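Local coordinates for Cag-Z (Helicobacter pylori, PDB 1S2X), which is of unknown function but is encoded by the cag pathogenicity island, which also encodes a type IV secretion system, at residues Q93-A98 and I180-N185; L10-A15 and L85-R90; D117-F122 and Q173-K178; N78-L83 and A128-L133. The protein carries 1 engineered substitution. All coordinates share one frame; numbering follows the deposited sequence.

Interaction 1: residues Q93-A98 and I180-N185; sequences QEKTFA and IILSKN
K95 brings its CD up to the oxygen of L182, 3.3 Å from L182 O, slanting in from beside the C=O. This is a carbon against a carbonyl oxygen, not a hydrogen bond. CG stands anti to the backbone N (chi1 -151°), and the chain then bends at chi3 and chi4. That course carries NZ past L182 to the last turn of the partner helix. There NZ sits 3.6 Å from I181 O and 3.6 Å from K184 CB. Neither is a bond, but late carbonyls at a helix C-terminus would be expected to suit a positive charge. The ammonium also has a long, weak ion pair with E99 on its own helix. K184 meets K95 through CB, and the rest of its chain turns away.

The contact joins helix 74-101 to the C-terminal end of helix 161-183, in a bundle of long helices. L182 CD2 is more distant, 4.5 Å from K95 CD. The same leucine also packs on Y88 and C91 of helix 74-101 and on F119 of helix 105-135.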
loop_
_atom_site.group_PDB
_atom_site.type_symbol
_atom_site.label_atom_id
_atom_site.label_comp_id
_atom_site.label_asym_id
_atom_site.label_seq_id
_atom_site.Cartn_x
_atom_site.Cartn_y
_atom_site.Cartn_z
ATOM N N GLN A 93 -4.705 21.949 -4.203
ATOM C CA GLN A 93 -5.013 22.819 -5.316
ATOM C C GLN A 93 -6.529 22.983 -5.422
ATOM O O GLN A 93 -7.048 24.092 -5.527
ATOM C CB GLN A 93 -4.455 22.270 -6.629
ATOM C CG GLN A 93 -5.282 22.602 -7.862
ATOM C CD GLN A 93 -4.475 22.540 -9.147
ATOM O OE1 GLN A 93 -5.009 22.670 -10.253
ATOM N NE2 GLN A 93 -3.164 22.346 -9.012
ATOM N N GLU A 94 -7.226 21.851 -5.377
ATOM C CA GLU A 94 -8.687 21.894 -5.355
ATOM C C GLU A 94 -9.122 22.748 -4.165
ATOM O O GLU A 94 -9.899 23.693 -4.316
ATOM C CB GLU A 94 -9.296 20.498 -5.283
ATOM C CG GLU A 94 -9.210 19.707 -6.578
ATOM C CD GLU A 94 -10.059 18.452 -6.591
ATOM O OE1 GLU A 94 -11.036 18.333 -5.822
ATOM O OE2 GLU A 94 -9.749 17.563 -7.413
ATOM N N LYS A 95 -8.590 22.395 -2.992
ATOM C CA LYS A 95 -8.927 23.099 -1.763
ATOM C C LYS A 95 -8.743 24.603 -1.930
ATOM O O LYS A 95 -9.574 25.401 -1.503
ATOM C CB LYS A 95 -8.090 22.617 -0.577
ATOM C CG LYS A 95 -8.836 22.775 0.746
ATOM C CD LYS A 95 -7.928 22.545 1.948
ATOM C CE LYS A 95 -7.681 23.845 2.699
ATOM N NZ LYS A 95 -7.619 23.623 4.171
ATOM N N THR A 96 -7.636 25.001 -2.558
ATOM C CA THR A 96 -7.408 26.437 -2.691
ATOM C C THR A 96 -8.460 27.063 -3.606
ATOM O O THR A 96 -9.087 28.047 -3.210
ATOM C CB THR A 96 -5.999 26.748 -3.219
ATOM O OG1 THR A 96 -5.024 26.080 -2.416
ATOM C CG2 THR A 96 -5.708 28.244 -3.111
ATOM N N PHE A 97 -8.638 26.507 -4.794
ATOM C CA PHE A 97 -9.587 26.989 -5.784
ATOM C C PHE A 97 -11.009 27.012 -5.242
ATOM O O PHE A 97 -11.819 27.825 -5.698
ATOM C CB PHE A 97 -9.574 26.137 -7.059
ATOM C CG PHE A 97 -10.438 26.716 -8.172
ATOM C CD1 PHE A 97 -9.934 27.683 -9.024
ATOM C CD2 PHE A 97 -11.738 26.284 -8.357
ATOM C CE1 PHE A 97 -10.709 28.218 -10.037
ATOM C CE2 PHE A 97 -12.523 26.807 -9.363
ATOM C CZ PHE A 97 -12.009 27.779 -10.206
ATOM N N ALA A 98 -11.338 26.149 -4.283
ATOM C CA ALA A 98 -12.688 26.246 -3.721
ATOM C C ALA A 98 -12.801 27.459 -2.794
ATOM O O ALA A 98 -13.819 28.151 -2.769
ATOM C CB ALA A 98 -13.070 24.980 -2.981
ATOM N N ILE A 180 -5.246 15.840 8.061
ATOM C CA ILE A 180 -5.383 16.962 8.988
ATOM C C ILE A 180 -5.343 18.264 8.196
ATOM O O ILE A 180 -6.269 19.064 8.191
ATOM C CB ILE A 180 -4.261 16.982 10.034
ATOM C CG1 ILE A 180 -4.362 15.856 11.071
ATOM C CG2 ILE A 180 -4.186 18.328 10.731
ATOM C CD1 ILE A 180 -5.626 15.035 10.922
ATOM N N ILE A 181 -4.227 18.428 7.498
ATOM C CA ILE A 181 -4.005 19.627 6.702
ATOM C C ILE A 181 -5.170 19.897 5.759
ATOM O O ILE A 181 -5.760 20.976 5.793
ATOM C CB ILE A 181 -2.683 19.512 5.918
ATOM C CG1 ILE A 181 -1.450 19.271 6.790
ATOM C CG2 ILE A 181 -2.463 20.732 5.037
ATOM C CD1 ILE A 181 -0.152 19.486 6.040
ATOM N N LEU A 182 -5.510 18.934 4.915
ATOM C CA LEU A 182 -6.507 19.127 3.876
ATOM C C LEU A 182 -7.900 19.379 4.430
ATOM O O LEU A 182 -8.761 19.971 3.776
ATOM C CB LEU A 182 -6.557 17.886 2.974
ATOM C CG LEU A 182 -5.436 17.763 1.948
ATOM C CD1 LEU A 182 -5.532 16.436 1.200
ATOM C CD2 LEU A 182 -5.468 18.918 0.959
ATOM N N SER A 183 -8.158 18.916 5.652
ATOM C CA SER A 183 -9.529 19.026 6.131
ATOM C C SER A 183 -9.786 20.276 6.968
ATOM O O SER A 183 -10.936 20.452 7.398
ATOM C CB SER A 183 -9.859 17.781 6.963
ATOM O OG SER A 183 -9.074 17.778 8.145
ATOM N N LYS A 184 -8.765 21.088 7.189
ATOM C CA LYS A 184 -8.779 22.237 8.073
ATOM C C LYS A 184 -10.082 23.032 8.027
ATOM O O LYS A 184 -10.332 23.771 7.084
ATOM C CB LYS A 184 -7.620 23.204 7.752
ATOM C CG LYS A 184 -7.836 24.565 8.397
ATOM C CD LYS A 184 -7.786 24.438 9.910
ATOM C CE LYS A 184 -6.409 24.009 10.376
ATOM N NZ LYS A 184 -5.587 25.153 10.872
ATOM N N ASN A 185 -10.890 22.853 9.065
ATOM C CA ASN A 185 -12.193 23.481 9.205
ATOM C C ASN A 185 -12.199 24.934 8.724
ATOM O O ASN A 185 -11.132 25.548 8.519
ATOM C CB ASN A 185 -12.638 23.400 10.688
ATOM C CG ASN A 185 -12.684 21.955 11.174
ATOM O OD1 ASN A 185 -13.595 21.206 10.831
ATOM N ND2 ASN A 185 -11.696 21.570 11.986
#

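Interaction 2: residues L10-A15 and L85-R90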
loop_
_atom_site.group_PDB
_atom_site.type_symbol
_atom_site.label_atom_id
_atom_site.label_comp_id
_atom_site.label_asym_id
_atom_site.label_seq_id
_atom_site.Cartn_x
_atom_site.Cartn_y
_atom_site.Cartn_z
ATOM N N LEU A 10 -14.207 19.550 -8.735
ATOM C CA LEU A 10 -13.786 19.635 -7.352
ATOM C C LEU A 10 -14.241 18.410 -6.560
ATOM O O LEU A 10 -15.146 17.708 -7.020
ATOM C CB LEU A 10 -14.383 20.875 -6.688
ATOM C CG LEU A 10 -13.880 22.231 -7.167
ATOM C CD1 LEU A 10 -14.371 23.336 -6.242
ATOM C CD2 LEU A 10 -12.356 22.219 -7.266
ATOM N N GLY A 11 -13.644 18.189 -5.394
ATOM C CA GLY A 11 -14.082 17.092 -4.542
ATOM C C GLY A 11 -13.300 15.815 -4.806
ATOM O O GLY A 11 -13.785 14.739 -4.470
ATOM N N PHE A 12 -12.133 15.967 -5.411
ATOM C CA PHE A 12 -11.235 14.865 -5.752
ATOM C C PHE A 12 -12.002 13.684 -6.356
ATOM O O PHE A 12 -12.022 12.615 -5.749
ATOM C CB PHE A 12 -10.462 14.436 -4.509
ATOM C CG PHE A 12 -9.265 13.552 -4.827
ATOM C CD1 PHE A 12 -8.447 13.829 -5.903
ATOM C CD2 PHE A 12 -8.983 12.450 -4.034
ATOM C CE1 PHE A 12 -7.353 13.034 -6.203
ATOM C CE2 PHE A 12 -7.886 11.651 -4.326
ATOM C CZ PHE A 12 -7.080 11.937 -5.408
ATOM N N ASN A 13 -12.603 13.927 -7.501
ATOM C CA ASN A 13 -13.445 13.144 -8.356
ATOM C C ASN A 13 -12.847 11.763 -8.649
ATOM O O ASN A 13 -11.639 11.594 -8.551
ATOM C CB ASN A 13 -13.641 13.812 -9.726
ATOM C CG ASN A 13 -14.751 14.834 -9.777
ATOM O OD1 ASN A 13 -15.629 14.866 -8.914
ATOM N ND2 ASN A 13 -14.719 15.690 -10.800
ATOM N N GLU A 14 -13.706 10.832 -9.031
ATOM C CA GLU A 14 -13.236 9.529 -9.490
ATOM C C GLU A 14 -12.297 9.722 -10.672
ATOM O O GLU A 14 -11.322 8.992 -10.854
ATOM C CB GLU A 14 -14.412 8.631 -9.842
ATOM C CG GLU A 14 -15.778 9.278 -9.820
ATOM C CD GLU A 14 -16.378 9.464 -8.444
ATOM O OE1 GLU A 14 -16.610 8.449 -7.745
ATOM O OE2 GLU A 14 -16.625 10.634 -8.065
ATOM N N ALA A 15 -12.559 10.722 -11.506
ATOM C CA ALA A 15 -11.704 10.928 -12.674
ATOM C C ALA A 15 -10.338 11.474 -12.285
ATOM O O ALA A 15 -9.307 11.163 -12.882
ATOM C CB ALA A 15 -12.373 11.877 -13.661
ATOM N N LEU A 85 1.532 11.645 -2.334
ATOM C CA LEU A 85 1.977 13.007 -2.589
ATOM C C LEU A 85 1.123 13.642 -3.685
ATOM O O LEU A 85 0.601 14.746 -3.515
ATOM C CB LEU A 85 3.459 13.017 -2.952
ATOM C CG LEU A 85 4.105 14.394 -3.135
ATOM C CD1 LEU A 85 4.056 15.199 -1.846
ATOM C CD2 LEU A 85 5.534 14.245 -3.628
ATOM N N ALA A 86 1.006 12.910 -4.786
ATOM C CA ALA A 86 0.294 13.350 -5.971
ATOM C C ALA A 86 -1.182 13.636 -5.663
ATOM O O ALA A 86 -1.714 14.572 -6.265
ATOM C CB ALA A 86 0.367 12.344 -7.109
ATOM N N SER A 87 -1.764 12.855 -4.778
ATOM C CA SER A 87 -3.132 12.960 -4.299
ATOM C C SER A 87 -3.283 14.211 -3.429
ATOM O O SER A 87 -4.271 14.938 -3.519
ATOM C CB SER A 87 -3.533 11.712 -3.507
ATOM O OG SER A 87 -3.761 10.588 -4.341
ATOM N N TYR A 88 -2.279 14.444 -2.590
ATOM C CA TYR A 88 -2.213 15.590 -1.701
ATOM C C TYR A 88 -2.141 16.907 -2.478
ATOM O O TYR A 88 -2.819 17.867 -2.146
ATOM C CB TYR A 88 -0.983 15.518 -0.804
ATOM C CG TYR A 88 -0.761 16.736 0.063
ATOM C CD1 TYR A 88 0.336 17.562 -0.134
ATOM C CD2 TYR A 88 -1.646 17.050 1.085
ATOM C CE1 TYR A 88 0.547 18.677 0.655
ATOM C CE2 TYR A 88 -1.438 18.162 1.879
ATOM C CZ TYR A 88 -0.345 18.968 1.664
ATOM O OH TYR A 88 -0.148 20.075 2.457
ATOM N N ASN A 89 -1.300 16.875 -3.499
ATOM C CA ASN A 89 -1.037 17.986 -4.390
ATOM C C ASN A 89 -2.285 18.345 -5.185
ATOM O O ASN A 89 -2.538 19.530 -5.405
ATOM C CB ASN A 89 0.123 17.636 -5.311
ATOM C CG ASN A 89 1.476 17.738 -4.632
ATOM O OD1 ASN A 89 2.484 17.283 -5.183
ATOM N ND2 ASN A 89 1.527 18.335 -3.448
ATOM N N ARG A 90 -3.054 17.348 -5.600
ATOM C CA ARG A 90 -4.326 17.578 -6.290
ATOM C C ARG A 90 -5.371 18.155 -5.345
ATOM O O ARG A 90 -6.039 19.155 -5.616
ATOM C CB ARG A 90 -4.824 16.271 -6.904
ATOM C CG ARG A 90 -6.150 16.320 -7.634
ATOM C CD ARG A 90 -6.292 17.552 -8.514
ATOM N NE ARG A 90 -7.698 17.842 -8.809
ATOM C CZ ARG A 90 -8.106 18.588 -9.829
ATOM N NH1 ARG A 90 -9.401 18.793 -10.014
ATOM N NH2 ARG A 90 -7.232 19.131 -10.665
#
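This is a buried contact between a loop and a helix, in which the aromatic ring of F12 packs against S87 and R90. The loop leads into helix 14-23, and the partner segment belongs to helix 74-101. F12 CG lies anti to the backbone N (chi1 -165°), which extends the ring toward the helix. Its CD1 and CE1 lie against the aliphatic start of R90. R90 CG is 3.8 Å from F12 CE1, and R90 CB is 4.2 Å from the same atom. The ring atom CZ reaches one turn back, 3.7 Å from S87 OG. Both residues approach the ring obliquely.

The ring and the guanidinium planes differ by 34°, but only the methylene part of R90 does the touching. Beyond CG the chain bends at chi2 (43°), and NE forms a salt bridge with E94. E94 also accepts a hydrogen bond from F12 N, and so ties the loop backbone to the arginine. S87 OG is bonded to L83 O on its own helix, so it meets the ring without a bond to it. I20 of helix 14-23 packs on both F12 and S87. The contact is thus an N-terminal lead-in, just before the first helix, helix 14-23, packed by one aromatic side chain across a long helix of an all-alpha bundle.

Interaction 3: residues D117-F122 and Q173-K178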
loop_
_atom_site.group_PDB
_atom_site.type_symbol
_atom_site.label_atom_id
_atom_site.label_comp_id
_atom_site.label_asym_id
_atom_site.label_seq_id
_atom_site.Cartn_x
_atom_site.Cartn_y
_atom_site.Cartn_z
ATOM N N ASP A 117 -11.952 13.664 2.602
ATOM C CA ASP A 117 -12.507 12.340 2.840
ATOM C C ASP A 117 -12.186 11.407 1.671
ATOM O O ASP A 117 -12.001 10.211 1.868
ATOM C CB ASP A 117 -14.018 12.353 3.022
ATOM C CG ASP A 117 -14.519 12.876 4.346
ATOM O OD1 ASP A 117 -13.761 12.944 5.333
ATOM O OD2 ASP A 117 -15.716 13.218 4.410
ATOM N N ASN A 118 -12.128 11.953 0.457
ATOM C CA ASN A 118 -11.801 11.093 -0.673
ATOM C C ASN A 118 -10.289 10.882 -0.753
ATOM O O ASN A 118 -9.843 9.864 -1.291
ATOM C CB ASN A 118 -12.335 11.670 -1.985
ATOM C CG ASN A 118 -13.842 11.541 -2.082
ATOM O OD1 ASN A 118 -14.455 10.763 -1.343
ATOM N ND2 ASN A 118 -14.440 12.301 -2.995
ATOM N N PHE A 119 -9.537 11.844 -0.226
ATOM C CA PHE A 119 -8.084 11.709 -0.112
ATOM C C PHE A 119 -7.791 10.604 0.904
ATOM O O PHE A 119 -6.997 9.697 0.658
ATOM C CB PHE A 119 -7.391 13.011 0.282
ATOM C CG PHE A 119 -5.930 12.876 0.679
ATOM C CD1 PHE A 119 -5.549 12.748 2.007
ATOM C CD2 PHE A 119 -4.935 12.872 -0.277
ATOM C CE1 PHE A 119 -4.223 12.605 2.374
ATOM C CE2 PHE A 119 -3.600 12.713 0.072
ATOM C CZ PHE A 119 -3.244 12.568 1.396
ATOM N N ASN A 120 -8.454 10.695 2.057
ATOM C CA ASN A 120 -8.189 9.714 3.098
ATOM C C ASN A 120 -8.482 8.296 2.596
ATOM O O ASN A 120 -7.719 7.378 2.888
ATOM C CB ASN A 120 -9.011 9.977 4.356
ATOM C CG ASN A 120 -8.479 9.184 5.541
ATOM O OD1 ASN A 120 -7.264 9.100 5.726
ATOM N ND2 ASN A 120 -9.351 8.600 6.354
ATOM N N ASN A 121 -9.575 8.143 1.864
ATOM C CA ASN A 121 -10.086 6.849 1.438
ATOM C C ASN A 121 -9.372 6.273 0.234
ATOM O O ASN A 121 -9.109 5.061 0.145
ATOM C CB ASN A 121 -11.596 6.986 1.148
ATOM C CG ASN A 121 -12.322 7.092 2.485
ATOM O OD1 ASN A 121 -13.422 7.620 2.570
ATOM N ND2 ASN A 121 -11.671 6.577 3.521
ATOM N N PHE A 122 -9.049 7.152 -0.715
ATOM C CA PHE A 122 -8.340 6.664 -1.897
ATOM C C PHE A 122 -6.930 6.220 -1.528
ATOM O O PHE A 122 -6.432 5.199 -2.006
ATOM C CB PHE A 122 -8.336 7.768 -2.940
ATOM C CG PHE A 122 -7.417 7.553 -4.129
ATOM C CD1 PHE A 122 -6.188 8.178 -4.189
ATOM C CD2 PHE A 122 -7.783 6.732 -5.180
ATOM C CE1 PHE A 122 -5.349 7.985 -5.270
ATOM C CE2 PHE A 122 -6.956 6.549 -6.270
ATOM C CZ PHE A 122 -5.731 7.187 -6.325
ATOM N N GLN A 173 0.717 7.114 8.523
ATOM C CA GLN A 173 0.820 8.163 9.531
ATOM C C GLN A 173 0.883 9.531 8.859
ATOM O O GLN A 173 0.318 10.504 9.352
ATOM C CB GLN A 173 2.032 7.970 10.448
ATOM C CG GLN A 173 1.714 7.163 11.701
ATOM C CD GLN A 173 2.899 6.928 12.609
ATOM O OE1 GLN A 173 3.752 6.080 12.331
ATOM N NE2 GLN A 173 2.964 7.674 13.722
ATOM N N ASP A 174 1.577 9.571 7.725
ATOM C CA ASP A 174 1.666 10.820 6.974
ATOM C C ASP A 174 0.361 11.160 6.251
ATOM O O ASP A 174 0.045 12.347 6.105
ATOM C CB ASP A 174 2.819 10.737 5.980
ATOM C CG ASP A 174 3.066 12.040 5.247
ATOM O OD1 ASP A 174 2.758 12.050 4.031
ATOM O OD2 ASP A 174 3.564 13.006 5.865
ATOM N N ILE A 175 -0.378 10.158 5.796
ATOM C CA ILE A 175 -1.698 10.324 5.197
ATOM C C ILE A 175 -2.619 11.015 6.205
ATOM O O ILE A 175 -3.343 11.939 5.828
ATOM C CB ILE A 175 -2.309 8.984 4.774
ATOM C CG1 ILE A 175 -1.708 8.399 3.487
ATOM C CG2 ILE A 175 -3.815 9.087 4.641
ATOM C CD1 ILE A 175 -2.128 6.966 3.229
ATOM N N GLY A 176 -2.532 10.548 7.452
ATOM C CA GLY A 176 -3.256 11.080 8.593
ATOM C C GLY A 176 -2.921 12.534 8.864
ATOM O O GLY A 176 -3.787 13.360 9.175
ATOM N N THR A 177 -1.643 12.885 8.731
ATOM C CA THR A 177 -1.228 14.277 8.856
ATOM C C THR A 177 -1.612 15.126 7.657
ATOM O O THR A 177 -1.856 16.331 7.776
ATOM C CB THR A 177 0.304 14.365 9.011
ATOM O OG1 THR A 177 0.627 13.583 10.157
ATOM C CG2 THR A 177 0.738 15.800 9.255
ATOM N N LYS A 178 -1.655 14.492 6.485
ATOM C CA LYS A 178 -2.037 15.252 5.295
ATOM C C LYS A 178 -3.549 15.447 5.298
ATOM O O LYS A 178 -4.082 16.438 4.803
ATOM C CB LYS A 178 -1.545 14.553 4.032
ATOM C CG LYS A 178 -0.068 14.764 3.718
ATOM C CD LYS A 178 0.366 13.879 2.563
ATOM C CE LYS A 178 1.527 14.479 1.778
ATOM N NZ LYS A 178 2.846 14.125 2.378
#
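F119 reaches from helix 105-135 to helix 161-183 with the far end of its ring. Its CB points toward the partner helix, and CG is anti to the backbone N (chi1 169°). CB and CG make no close contact there, so the touching starts at CE1. F119 CE1 lies 3.6 Å from I175 O, which sits at the ring edge, near its plane. The same CE1 is 4.2 Å from I175 CG2. At the tip, F119 CZ is 3.7 Å from K178 CB and 4.0 Å from K178 CD. The lysine chain crosses the ring obliquely.

From there K178 runs away from helix 105-135. Its NZ makes a salt bridge of 2.7 Å to D174 OD1, on the syn lone pair, one turn back in the same helix. The lysine also has a cation-pi contact with Y88 of helix 74-101. N120 stands beside F119. Its OD1 rests 3.6 Å from I175 CG2, and the two side chains cross at about a right angle. I175 also packs on T123, C124 and V127, farther along helix 105-135.

The two segments run antiparallel at 174°, with their axes 9.9 Å apart. F119 also touches S87 and C91, so it reaches a third helix. Near-antiparallel packing of long helices like this is characteristic of an all-alpha helical bundle.

Interaction 4: residues N78-L83 and A128-L133; sequences NYLNNL and ARISDL
The two helical segments are antiparallel, with 178° between their directions and 11.1 Å between their axes. L80 and I130 have the nearest CA atoms, 8.2 Å apart. Both point their CB at the other helix and meet between the two helices. L80 CD1 touches I130 CG2 at 3.6 Å, and the two side chains slide past each other in opposite directions.

The other branch of I130 serves Y79. I130 CD1 lies 3.9 Å from Y79 CE2, oblique to the ring. With chi1 at 166°, the phenol reaches across to I130 and R129. The same I130 CD1 lies over one face of the R129 guanidinium, offset toward its rim. Y79 OH comes to the edge of that group, 3.9 Å from R129 NH2, too far for a bond. The ring and guanidinium planes are 80° apart. E126 links the two polar ends, since Y79 OH bonds to its OE2 and R129 NE forms a salt bridge with its OE1.

M28, in a loop, packs on Y79, R129 and I130. From helix 161-183, L168 and I171 touch L80, and F164 touches I130. L21 of helix 14-23 packs on Y79.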
loop_
_atom_site.group_PDB
_atom_site.type_symbol
_atom_site.label_atom_id
_atom_site.label_comp_id
_atom_site.label_asym_id
_atom_site.label_seq_id
_atom_site.Cartn_x
_atom_site.Cartn_y
_atom_site.Cartn_z
ATOM N N ASN A 78 7.818 3.326 -2.503
ATOM C CA ASN A 78 7.929 4.542 -3.304
ATOM C C ASN A 78 6.640 4.784 -4.094
ATOM O O ASN A 78 6.189 5.929 -4.197
ATOM C CB ASN A 78 9.125 4.497 -4.243
ATOM C CG ASN A 78 10.474 4.265 -3.592
ATOM O OD1 ASN A 78 10.739 4.524 -2.412
ATOM N ND2 ASN A 78 11.399 3.748 -4.398
ATOM N N TYR A 79 6.058 3.715 -4.631
ATOM C CA TYR A 79 4.786 3.845 -5.338
ATOM C C TYR A 79 3.771 4.549 -4.435
ATOM O O TYR A 79 3.162 5.547 -4.818
ATOM C CB TYR A 79 4.231 2.494 -5.809
ATOM C CG TYR A 79 2.774 2.598 -6.217
ATOM C CD1 TYR A 79 2.404 3.190 -7.422
ATOM C CD2 TYR A 79 1.765 2.116 -5.397
ATOM C CE1 TYR A 79 1.074 3.286 -7.788
ATOM C CE2 TYR A 79 0.433 2.211 -5.756
ATOM C CZ TYR A 79 0.090 2.801 -6.958
ATOM O OH TYR A 79 -1.242 2.890 -7.314
ATOM N N LEU A 80 3.595 4.044 -3.216
ATOM C CA LEU A 80 2.643 4.658 -2.299
ATOM C C LEU A 80 2.996 6.095 -1.943
ATOM O O LEU A 80 2.082 6.927 -1.893
ATOM C CB LEU A 80 2.529 3.827 -1.017
ATOM C CG LEU A 80 1.805 2.495 -1.264
ATOM C CD1 LEU A 80 1.907 1.605 -0.042
ATOM C CD2 LEU A 80 0.363 2.786 -1.672
ATOM N N ASN A 81 4.275 6.371 -1.698
ATOM C CA ASN A 81 4.663 7.751 -1.389
ATOM C C ASN A 81 4.314 8.674 -2.551
ATOM O O ASN A 81 3.738 9.745 -2.371
ATOM C CB ASN A 81 6.157 7.836 -1.055
ATOM C CG ASN A 81 6.556 9.179 -0.485
ATOM O OD1 ASN A 81 6.710 9.337 0.734
ATOM N ND2 ASN A 81 6.735 10.174 -1.354
ATOM N N ASN A 82 4.667 8.284 -3.772
ATOM C CA ASN A 82 4.367 9.064 -4.962
ATOM C C ASN A 82 2.870 9.323 -5.108
ATOM O O ASN A 82 2.433 10.440 -5.357
ATOM C CB ASN A 82 4.854 8.344 -6.215
ATOM C CG ASN A 82 6.363 8.182 -6.212
ATOM O OD1 ASN A 82 7.026 8.674 -5.296
ATOM N ND2 ASN A 82 6.881 7.495 -7.226
ATOM N N LEU A 83 2.089 8.257 -4.957
ATOM C CA LEU A 83 0.642 8.332 -5.034
ATOM C C LEU A 83 0.057 9.263 -3.989
ATOM O O LEU A 83 -0.786 10.110 -4.270
ATOM C CB LEU A 83 0.026 6.931 -4.829
ATOM C CG LEU A 83 -1.510 6.945 -4.839
ATOM C CD1 LEU A 83 -2.022 6.206 -6.062
ATOM C CD2 LEU A 83 -2.066 6.354 -3.556
ATOM N N ALA A 128 -3.651 -0.411 1.646
ATOM C CA ALA A 128 -4.136 -1.736 2.039
ATOM C C ALA A 128 -3.989 -2.755 0.920
ATOM O O ALA A 128 -3.718 -3.944 1.083
ATOM C CB ALA A 128 -5.596 -1.671 2.455
ATOM N N ARG A 129 -4.173 -2.289 -0.309
ATOM C CA ARG A 129 -4.019 -3.216 -1.424
ATOM C C ARG A 129 -2.567 -3.663 -1.530
ATOM O O ARG A 129 -2.223 -4.832 -1.701
ATOM C CB ARG A 129 -4.526 -2.504 -2.676
ATOM C CG ARG A 129 -4.204 -3.230 -3.972
ATOM C CD ARG A 129 -4.888 -2.534 -5.143
ATOM N NE ARG A 129 -3.990 -1.546 -5.743
ATOM C CZ ARG A 129 -3.049 -1.858 -6.626
ATOM N NH1 ARG A 129 -2.879 -3.113 -7.013
ATOM N NH2 ARG A 129 -2.276 -0.907 -7.126
ATOM N N ILE A 130 -1.670 -2.678 -1.433
ATOM C CA ILE A 130 -0.245 -2.956 -1.521
ATOM C C ILE A 130 0.170 -3.774 -0.299
ATOM O O ILE A 130 0.991 -4.679 -0.447
ATOM C CB ILE A 130 0.624 -1.701 -1.617
ATOM C CG1 ILE A 130 0.936 -1.268 -3.060
ATOM C CG2 ILE A 130 1.928 -1.889 -0.863
ATOM C CD1 ILE A 130 -0.278 -1.217 -3.958
ATOM N N SER A 131 -0.407 -3.433 0.858
ATOM C CA SER A 131 -0.094 -4.203 2.054
ATOM C C SER A 131 -0.487 -5.679 1.910
ATOM O O SER A 131 0.296 -6.570 2.252
ATOM C CB SER A 131 -0.792 -3.620 3.277
ATOM O OG SER A 131 -0.412 -4.384 4.410
ATOM N N ASP A 132 -1.680 -5.943 1.402
ATOM C CA ASP A 132 -2.144 -7.298 1.117
ATOM C C ASP A 132 -1.239 -8.003 0.117
ATOM O O ASP A 132 -0.892 -9.172 0.271
ATOM C CB ASP A 132 -3.577 -7.248 0.578
ATOM C CG ASP A 132 -4.627 -6.991 1.636
ATOM O OD1 ASP A 132 -5.784 -6.711 1.263
ATOM O OD2 ASP A 132 -4.329 -7.066 2.842
ATOM N N LEU A 133 -0.806 -7.324 -0.945
ATOM C CA LEU A 133 0.094 -7.975 -1.887
ATOM C C LEU A 133 1.420 -8.357 -1.243
ATOM O O LEU A 133 1.962 -9.434 -1.477
ATOM C CB LEU A 133 0.337 -7.047 -3.083
ATOM C CG LEU A 133 1.371 -7.480 -4.125
ATOM C CD1 LEU A 133 0.859 -8.627 -4.980
ATOM C CD2 LEU A 133 1.745 -6.277 -4.994
#

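Overall arrangement
The four contacts are spread along one elongated helical bundle. Helix 74-101 takes part in interactions 1, 2 and 4, helix 105-135 in interactions 3 and 4, and helix 161-183 in interactions 1 and 3. The centre of interaction 4 is about 2 Å from the chain's centre, that of interaction 1 about 24 Å. These two do not touch; their nearest atoms are about 10 Å apart. Interaction 3 lies between, with centres about 12 Å from interaction 1 and 13 Å from interaction 4. L182 CD1 meets F119 CG at 3.6 Å, and F122 CZ meets L83 CD1 at 3.8 Å. A hydrogen bond from N118 ND2 to G11 O, 2.9 Å, ties interactions 2 and 3.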